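Long-range contacts in protein yhhW (Escherichia coli, PDB 1TQ5), which has quercetin 2,3-dioxygenase activity in vitro, using a divalent metal cation to cleave quercetin with O2, although its physiological role is unknown: residues 36-40 with 226-231; 181-187 with 202-208; 59-64 with 118-124. The contacts are given in a common frame with arbitrary orientation. Residues are numbered along the deposited sequence.

Contact 1: residues 36-40 with 226-231; sequences GFSAL and FDLPPV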
# COMPACT_ATOMS: atom_id res chain seq x y z
N GLY A 36 0.87 13.15 4.18
CA GLY A 36 -0.11 12.25 3.60
C GLY A 36 -0.34 12.74 2.19
O GLY A 36 -0.53 13.93 1.97
N PHE A 37 -0.33 11.82 1.22
CA PHE A 37 -0.49 12.17 -0.19
C PHE A 37 -1.90 11.93 -0.70
O PHE A 37 -2.27 10.81 -1.05
CB PHE A 37 0.52 11.36 -1.02
CG PHE A 37 0.71 11.86 -2.41
CD1 PHE A 37 1.37 13.06 -2.65
CD2 PHE A 37 0.25 11.13 -3.50
CE1 PHE A 37 1.58 13.51 -3.95
CE2 PHE A 37 0.45 11.57 -4.80
CZ PHE A 37 1.12 12.77 -5.02
N SER A 38 -2.69 13.00 -0.78
CA SER A 38 -4.08 12.92 -1.21
C SER A 38 -4.81 11.95 -0.27
O SER A 38 -4.67 12.07 0.95
CB SER A 38 -4.18 12.42 -2.66
OG SER A 38 -5.53 12.40 -3.11
N ALA A 39 -5.57 11.00 -0.82
CA ALA A 39 -6.30 10.04 0.01
C ALA A 39 -5.37 8.98 0.63
O ALA A 39 -5.79 8.22 1.51
CB ALA A 39 -7.38 9.35 -0.82
N LEU A 40 -4.13 8.93 0.18
CA LEU A 40 -3.16 7.97 0.72
C LEU A 40 -2.59 8.56 2.00
O LEU A 40 -1.82 9.52 1.98
CB LEU A 40 -2.05 7.72 -0.30
CG LEU A 40 -1.04 6.63 0.05
CD1 LEU A 40 -1.77 5.31 0.32
CD2 LEU A 40 -0.05 6.47 -1.10
N PHE A 226 -0.49 4.07 -7.24
CA PHE A 226 -1.69 4.64 -6.65
C PHE A 226 -2.15 5.82 -7.50
O PHE A 226 -1.43 6.82 -7.59
CB PHE A 226 -1.39 5.16 -5.25
CG PHE A 226 -1.03 4.08 -4.26
CD1 PHE A 226 -2.01 3.48 -3.48
CD2 PHE A 226 0.29 3.71 -4.08
CE1 PHE A 226 -1.67 2.52 -2.53
CE2 PHE A 226 0.65 2.76 -3.13
CZ PHE A 226 -0.34 2.16 -2.35
N ASP A 227 -3.32 5.72 -8.12
CA ASP A 227 -3.88 6.82 -8.92
C ASP A 227 -4.88 7.49 -7.97
O ASP A 227 -5.98 6.98 -7.73
CB ASP A 227 -4.63 6.28 -10.15
CG ASP A 227 -4.95 7.37 -11.17
OD1 ASP A 227 -5.55 8.40 -10.78
OD2 ASP A 227 -4.61 7.20 -12.36
N LEU A 228 -4.49 8.65 -7.44
CA LEU A 228 -5.29 9.36 -6.45
C LEU A 228 -6.04 10.61 -6.89
O LEU A 228 -5.64 11.30 -7.83
CB LEU A 228 -4.38 9.71 -5.27
CG LEU A 228 -3.61 8.49 -4.74
CD1 LEU A 228 -2.31 8.92 -4.08
CD2 LEU A 228 -4.51 7.73 -3.78
N PRO A 229 -7.15 10.94 -6.19
CA PRO A 229 -7.98 12.11 -6.49
C PRO A 229 -7.29 13.45 -6.23
O PRO A 229 -6.36 13.54 -5.42
CB PRO A 229 -9.20 11.90 -5.60
CG PRO A 229 -8.64 11.18 -4.42
CD PRO A 229 -7.72 10.16 -5.08
N PRO A 230 -7.76 14.51 -6.90
CA PRO A 230 -7.20 15.86 -6.75
C PRO A 230 -7.24 16.30 -5.29
O PRO A 230 -8.07 15.83 -4.51
CB PRO A 230 -8.12 16.72 -7.63
CG PRO A 230 -8.56 15.74 -8.69
CD PRO A 230 -8.86 14.51 -7.88
N VAL A 231 -6.34 17.21 -4.91
CA VAL A 231 -6.29 17.69 -3.53
C VAL A 231 -6.99 19.04 -3.38
O VAL A 231 -6.44 20.08 -3.77
CB VAL A 231 -4.83 17.82 -3.04
CG1 VAL A 231 -4.81 18.44 -1.65
CG2 VAL A 231 -4.16 16.46 -3.03

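Contact 2: residues 181-187 with 202-208; sequences RRVWIQV and SDGLAIW. With CD (cadmium ion), chain D.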
# COMPACT_ATOMS: atom_id res chain seq x y z
N ARG A 181 -5.12 15.12 -10.89
CA ARG A 181 -4.94 13.87 -10.16
C ARG A 181 -3.48 13.65 -9.80
O ARG A 181 -2.58 14.11 -10.50
CB ARG A 181 -5.49 12.69 -10.97
CG ARG A 181 -7.01 12.77 -11.19
CD ARG A 181 -7.58 11.52 -11.84
NE ARG A 181 -7.45 10.33 -11.00
CZ ARG A 181 -8.11 10.14 -9.85
NH1 ARG A 181 -8.94 11.07 -9.40
NH2 ARG A 181 -7.93 9.02 -9.17
N ARG A 182 -3.26 12.95 -8.70
CA ARG A 182 -1.91 12.69 -8.24
C ARG A 182 -1.58 11.20 -8.26
O ARG A 182 -2.47 10.36 -8.23
CB ARG A 182 -1.75 13.24 -6.82
CG ARG A 182 -2.08 14.72 -6.72
CD ARG A 182 -1.47 15.32 -5.49
NE ARG A 182 -1.64 16.77 -5.44
CZ ARG A 182 -1.06 17.55 -4.54
NH1 ARG A 182 -0.27 17.01 -3.61
NH2 ARG A 182 -1.27 18.86 -4.55
N VAL A 183 -0.29 10.89 -8.29
CA VAL A 183 0.16 9.51 -8.33
C VAL A 183 1.30 9.21 -7.37
O VAL A 183 2.25 9.98 -7.26
CB VAL A 183 0.63 9.12 -9.75
CG1 VAL A 183 1.26 7.74 -9.74
CG2 VAL A 183 -0.54 9.15 -10.71
N TRP A 184 1.18 8.08 -6.68
CA TRP A 184 2.24 7.66 -5.79
C TRP A 184 2.70 6.30 -6.28
O TRP A 184 1.88 5.40 -6.53
CB TRP A 184 1.77 7.52 -4.35
CG TRP A 184 2.89 7.12 -3.43
CD1 TRP A 184 3.36 5.85 -3.21
CD2 TRP A 184 3.70 7.98 -2.63
NE1 TRP A 184 4.41 5.87 -2.32
CE2 TRP A 184 4.64 7.17 -1.94
CE3 TRP A 184 3.73 9.37 -2.41
CZ2 TRP A 184 5.59 7.69 -1.06
CZ3 TRP A 184 4.68 9.89 -1.53
CH2 TRP A 184 5.59 9.05 -0.86
N ILE A 185 4.00 6.17 -6.45
CA ILE A 185 4.54 4.90 -6.87
C ILE A 185 5.46 4.41 -5.78
O ILE A 185 6.40 5.10 -5.37
CB ILE A 185 5.33 5.03 -8.18
CG1 ILE A 185 4.37 5.40 -9.32
CG2 ILE A 185 6.07 3.72 -8.47
CD1 ILE A 185 5.03 5.59 -10.65
N GLN A 186 5.17 3.20 -5.29
CA GLN A 186 5.96 2.57 -4.25
C GLN A 186 6.66 1.38 -4.90
O GLN A 186 6.00 0.48 -5.43
CB GLN A 186 5.05 2.07 -3.13
CG GLN A 186 5.79 1.52 -1.90
CD GLN A 186 6.67 2.57 -1.23
OE1 GLN A 186 6.41 3.77 -1.33
NE2 GLN A 186 7.70 2.11 -0.53
N VAL A 187 7.99 1.38 -4.87
CA VAL A 187 8.73 0.27 -5.46
C VAL A 187 8.81 -0.87 -4.43
O VAL A 187 9.48 -0.75 -3.41
CB VAL A 187 10.16 0.69 -5.85
CG1 VAL A 187 10.86 -0.47 -6.57
CG2 VAL A 187 10.13 1.92 -6.76
N SER A 202 11.81 -0.25 -1.99
CA SER A 202 11.25 0.53 -0.88
C SER A 202 11.15 2.04 -1.05
O SER A 202 10.66 2.73 -0.15
CB SER A 202 11.99 0.22 0.42
OG SER A 202 11.74 -1.12 0.80
N ASP A 203 11.61 2.56 -2.19
CA ASP A 203 11.51 4.00 -2.44
C ASP A 203 10.10 4.34 -2.88
O ASP A 203 9.40 3.51 -3.47
CB ASP A 203 12.45 4.46 -3.56
CG ASP A 203 13.88 4.58 -3.11
OD1 ASP A 203 14.11 4.87 -1.92
OD2 ASP A 203 14.78 4.42 -3.98
N GLY A 204 9.70 5.58 -2.64
CA GLY A 204 8.39 6.03 -3.05
C GLY A 204 8.57 7.28 -3.87
O GLY A 204 9.55 8.01 -3.67
N LEU A 205 7.65 7.53 -4.79
CA LEU A 205 7.70 8.71 -5.66
C LEU A 205 6.35 9.43 -5.67
O LEU A 205 5.32 8.80 -5.90
CB LEU A 205 8.03 8.29 -7.10
CG LEU A 205 9.44 7.77 -7.39
CD1 LEU A 205 9.48 7.15 -8.78
CD2 LEU A 205 10.44 8.92 -7.29
N ALA A 206 6.37 10.73 -5.40
CA ALA A 206 5.16 11.55 -5.41
C ALA A 206 5.16 12.29 -6.74
O ALA A 206 6.17 12.91 -7.11
CB ALA A 206 5.17 12.54 -4.26
N ILE A 207 4.05 12.24 -7.46
CA ILE A 207 3.97 12.88 -8.77
C ILE A 207 2.63 13.54 -9.01
O ILE A 207 1.59 12.96 -8.72
CB ILE A 207 4.18 11.84 -9.89
CG1 ILE A 207 5.54 11.15 -9.70
CG2 ILE A 207 4.08 12.51 -11.27
CD1 ILE A 207 5.67 9.87 -10.50
N TRP A 208 2.65 14.75 -9.54
CA TRP A 208 1.41 15.45 -9.86
C TRP A 208 1.70 16.54 -10.88
O TRP A 208 2.86 16.84 -11.17
CB TRP A 208 0.78 16.03 -8.58
CG TRP A 208 1.47 17.21 -8.00
CD1 TRP A 208 1.35 18.51 -8.40
CD2 TRP A 208 2.38 17.22 -6.89
NE1 TRP A 208 2.12 19.33 -7.61
CE2 TRP A 208 2.76 18.56 -6.67
CE3 TRP A 208 2.90 16.22 -6.05
CZ2 TRP A 208 3.65 18.94 -5.66
CZ3 TRP A 208 3.78 16.59 -5.04
CH2 TRP A 208 4.14 17.94 -4.85
CD CD D . 16.58 4.30 -2.27
O HOH W 1 18.67 3.39 -3.63
O HOH W 2 16.13 1.88 -1.88
O HOH W 3 17.46 4.76 0.13
O HOH W 4 17.32 6.51 -3.37

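Contact 3: residues 59-64 with 118-124; sequences HKDMEI and WIMPEEN. With CD (cadmium ion), chain B.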
# COMPACT_ATOMS: atom_id res chain seq x y z
N HIS A 59 -10.83 0.82 14.95
CA HIS A 59 -10.61 1.67 13.78
C HIS A 59 -11.95 2.25 13.38
O HIS A 59 -12.98 1.61 13.54
CB HIS A 59 -10.04 0.87 12.61
CG HIS A 59 -8.56 0.73 12.65
ND1 HIS A 59 -7.72 1.82 12.68
CD2 HIS A 59 -7.76 -0.36 12.69
CE1 HIS A 59 -6.47 1.40 12.73
NE2 HIS A 59 -6.47 0.08 12.74
N LYS A 60 -11.91 3.46 12.83
CA LYS A 60 -13.12 4.14 12.41
C LYS A 60 -12.82 4.90 11.13
O LYS A 60 -11.72 5.41 10.95
CB LYS A 60 -13.56 5.11 13.51
CG LYS A 60 -14.99 5.60 13.40
CD LYS A 60 -15.28 6.64 14.48
CE LYS A 60 -16.76 6.93 14.61
NZ LYS A 60 -17.51 5.76 15.16
N ASP A 61 -13.79 4.95 10.22
CA ASP A 61 -13.66 5.65 8.95
C ASP A 61 -12.27 5.56 8.33
O ASP A 61 -11.48 6.50 8.45
CB ASP A 61 -14.04 7.12 9.12
CG ASP A 61 -15.31 7.32 9.92
OD1 ASP A 61 -16.33 6.65 9.62
OD2 ASP A 61 -15.30 8.15 10.85
N MSE A 62 -11.98 4.46 7.65
CA MSE A 62 -10.67 4.28 7.01
C MSE A 62 -10.61 2.95 6.28
O MSE A 62 -11.11 1.93 6.77
CB MSE A 62 -9.56 4.34 8.07
CG MSE A 62 -8.13 4.48 7.52
SE MSE A 62 -7.72 6.10 6.81
CE MSE A 62 -7.39 7.04 8.28
N GLU A 63 -10.02 2.96 5.09
CA GLU A 63 -9.87 1.75 4.29
C GLU A 63 -8.47 1.23 4.58
O GLU A 63 -7.48 1.91 4.29
CB GLU A 63 -10.00 2.07 2.79
CG GLU A 63 -11.33 2.70 2.38
CD GLU A 63 -12.50 1.73 2.49
OE1 GLU A 63 -12.68 0.89 1.58
OE2 GLU A 63 -13.24 1.80 3.49
N ILE A 64 -8.38 0.05 5.17
CA ILE A 64 -7.09 -0.54 5.51
C ILE A 64 -6.74 -1.69 4.58
O ILE A 64 -7.39 -2.74 4.59
CB ILE A 64 -7.08 -1.08 6.96
CG1 ILE A 64 -7.60 -0.00 7.92
CG2 ILE A 64 -5.67 -1.48 7.34
CD1 ILE A 64 -6.78 1.26 7.93
N TRP A 118 -3.17 2.67 4.41
CA TRP A 118 -4.41 3.29 4.87
C TRP A 118 -4.89 4.31 3.85
O TRP A 118 -4.14 5.20 3.44
CB TRP A 118 -4.22 4.02 6.21
CG TRP A 118 -4.00 3.13 7.40
CD1 TRP A 118 -3.49 1.86 7.41
CD2 TRP A 118 -4.18 3.49 8.78
NE1 TRP A 118 -3.34 1.41 8.70
CE2 TRP A 118 -3.76 2.39 9.56
CE3 TRP A 118 -4.66 4.64 9.42
CZ2 TRP A 118 -3.80 2.41 10.96
CZ3 TRP A 118 -4.69 4.66 10.81
CH2 TRP A 118 -4.26 3.55 11.56
N ILE A 119 -6.15 4.18 3.44
CA ILE A 119 -6.73 5.08 2.47
C ILE A 119 -7.98 5.74 3.05
O ILE A 119 -8.91 5.06 3.48
CB ILE A 119 -7.08 4.33 1.18
CG1 ILE A 119 -5.79 3.84 0.52
CG2 ILE A 119 -7.87 5.24 0.22
CD1 ILE A 119 -6.01 2.91 -0.64
N MSE A 120 -8.00 7.07 3.06
CA MSE A 120 -9.16 7.78 3.59
C MSE A 120 -10.37 7.55 2.69
O MSE A 120 -10.30 7.77 1.49
CB MSE A 120 -8.89 9.28 3.67
CG MSE A 120 -10.13 10.08 4.03
SE MSE A 120 -9.87 11.85 4.08
CE MSE A 120 -9.77 12.12 5.86
N PRO A 121 -11.49 7.11 3.27
CA PRO A 121 -12.68 6.88 2.45
C PRO A 121 -13.33 8.22 2.12
O PRO A 121 -13.41 9.10 2.98
CB PRO A 121 -13.55 6.01 3.34
CG PRO A 121 -13.24 6.54 4.71
CD PRO A 121 -11.73 6.72 4.67
N GLU A 122 -13.77 8.40 0.88
CA GLU A 122 -14.40 9.65 0.50
C GLU A 122 -15.76 9.75 1.16
O GLU A 122 -16.33 10.84 1.30
CB GLU A 122 -14.52 9.76 -1.02
CG GLU A 122 -15.33 8.67 -1.69
CD GLU A 122 -15.29 8.79 -3.21
OE1 GLU A 122 -15.61 9.87 -3.73
OE2 GLU A 122 -14.94 7.79 -3.88
N GLU A 123 -16.29 8.60 1.57
CA GLU A 123 -17.57 8.52 2.26
C GLU A 123 -17.33 8.03 3.68
O GLU A 123 -16.68 7.00 3.89
CB GLU A 123 -18.52 7.55 1.52
CG GLU A 123 -17.89 6.23 1.08
CD GLU A 123 -18.89 5.28 0.44
OE1 GLU A 123 -18.47 4.26 -0.16
OE2 GLU A 123 -20.11 5.54 0.53
N ASN A 124 -17.84 8.77 4.66
CA ASN A 124 -17.66 8.40 6.06
C ASN A 124 -18.89 7.71 6.64
O ASN A 124 -20.00 7.87 6.13
CB ASN A 124 -17.33 9.63 6.90
CG ASN A 124 -16.07 10.33 6.45
OD1 ASN A 124 -15.00 9.73 6.40
ND2 ASN A 124 -16.19 11.61 6.12
CD CD B . -4.91 -1.59 12.85
O HOH W 5 -15.74 3.80 3.34
O HOH W 6 -3.59 -1.41 10.70
O HOH W 7 -3.37 0.45 13.62

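Contact 1: residues 36-40 with 226-231
At the centre of this contact is L228, the last residue of its strand and the one most covered by the facing turn. Its CD1 lies 3.4 Å from F37 CD2, near the plane of that ring, and 4.0 Å from L40 CB. The small A39 methyl packs more loosely, with CB 4.4 Å from L228 CD2 and 4.2 Å from P229 CG. F226, two residues back and therefore on the same side of the strand, receives L40 in a CH-pi contact: L40 CD2 lies 4.1 Å from the ring centroid, almost on its normal. A branched leucine suits this position because it can lay a methyl group on an aromatic face.

Residues 37-40 form a type II' beta turn, closed by the bond from L40 N to F37 O (2.9 Å). S38 occupies its second position with positive phi, and there its side chain projects toward the 226-231 segment. S38 OG donates to P229 O at 2.7 Å, the hydrogen bond that joins the two segments. P229 and P230 have no amide hydrogen to continue a strand ladder, so the chain leaves the sheet here, yet the carbonyl of P229 can still accept. V231 CG2 flanks the serine, 4.0 Å from S38 CA.

The contact joins the two cupin domains of this bicupin. The turn leads into strand 40-48 of the N-terminal domain, and L40 also touches I117 of strand 112-119. Across the interface, strand 221-228 runs between strands 182-187 and 161-167, with W184 against L40 and L162 against F226.

Contact 2: residues 181-187 with 202-208
Two antiparallel strands of the C-terminal cupin beta-sandwich, joined through the 191-194/197-200 hairpin, run side by side with axes 4.6 Å apart at 168°. Relief is strongest on the face of W184, Q186, G204 and A206. The W184 indole leans across the neighbouring strand into the hollow left by its two smallest residues: CZ2 lies 3.8 Å from G204 CA and CZ3 3.8 Å from A206 CB. A beta carbon on G204 would collide with both W184 and Q186. The indole is held in this pose by W184 NE1, which donates to Q186 OE1 at 3.1 Å.

On the opposite face I185, L205 and I207 meet I194 of the other sheet, while V183 packs on I177 and L225. Backbone bonds tie the hydrogen-bonded pairs V183-I207 and I185-L205; beyond Q186-G204, V187 faces S202 and D203 in a G1 beta bulge (V187 N to D203 O 2.9 Å, S202 N to V187 O 2.8 Å).

At one end D203 chelates a cadmium ion through OD1 (2.6 Å) and OD2 (2.5 Å), while accepting from A7 N. At the other, the flat R182 guanidinium stacks on W208, its CZ 4.3 Å from the centroid of the five-membered ring.

Contact 3: residues 59-64 with 118-124
H59 NE2 binds a cadmium ion at 2.3 Å, a site completed by H101 and two waters, and in the backbone a reciprocal pair of hydrogen bonds, E63 N to I119 O (2.9 Å) and I119 N to E63 O (2.8 Å), joins the strand ends. H57, H59 and E63 follow the HxH(x)3E spacing of the cupin motif. The E63 side chain, however, points to the sheet face opposite I64 and W118, where its carboxylate meets S94 and R129.

The broad indole of W118 gathers the apolar packing. The H59 ring turns its edge to the indole face in an offset T-shaped pair, with centroids 4.9 Å apart and planes at 89°, so the tryptophan backs the metal ligand. I64 CD1 sits over the face of the W118 five-membered ring, 3.3 Å from its centroid, a close CH-pi contact. Selenomethionine M62 makes an oblique Met-aromatic contact, its flexible chain placing CE 3.8 Å from W118 CE3. Beyond the ladder P121, lacking an amide hydrogen, packs its CD 3.5 Å from M62 CA.

Both strands lie within the N-terminal domain's sheet: strand 112-119 also pairs with strand 40-48, and strand 63-70 with strand 90-94.

In the fold
Contact 1 bridges the other two. Its centre lies about 10 Å from that of contact 2 and 13 Å from that of contact 3, whereas contacts 2 and 3 are about 20 Å apart between centres and do not touch. On the C-terminal side, D227 OD1 forms a salt bridge with R181 NE at 2.7 Å, and L228 N probably bonds R182 O at 2.8 Å, as expected of neighbouring strands. On the N-terminal side, A39 O probably accepts from M120 N at 2.9 Å. Contact 3 alone contains an annotated metal ligand, H59, near H57 and H101; E103 is probably a further ligand, by similarity. The cadmium held by D203 in contact 2 lies away from that site.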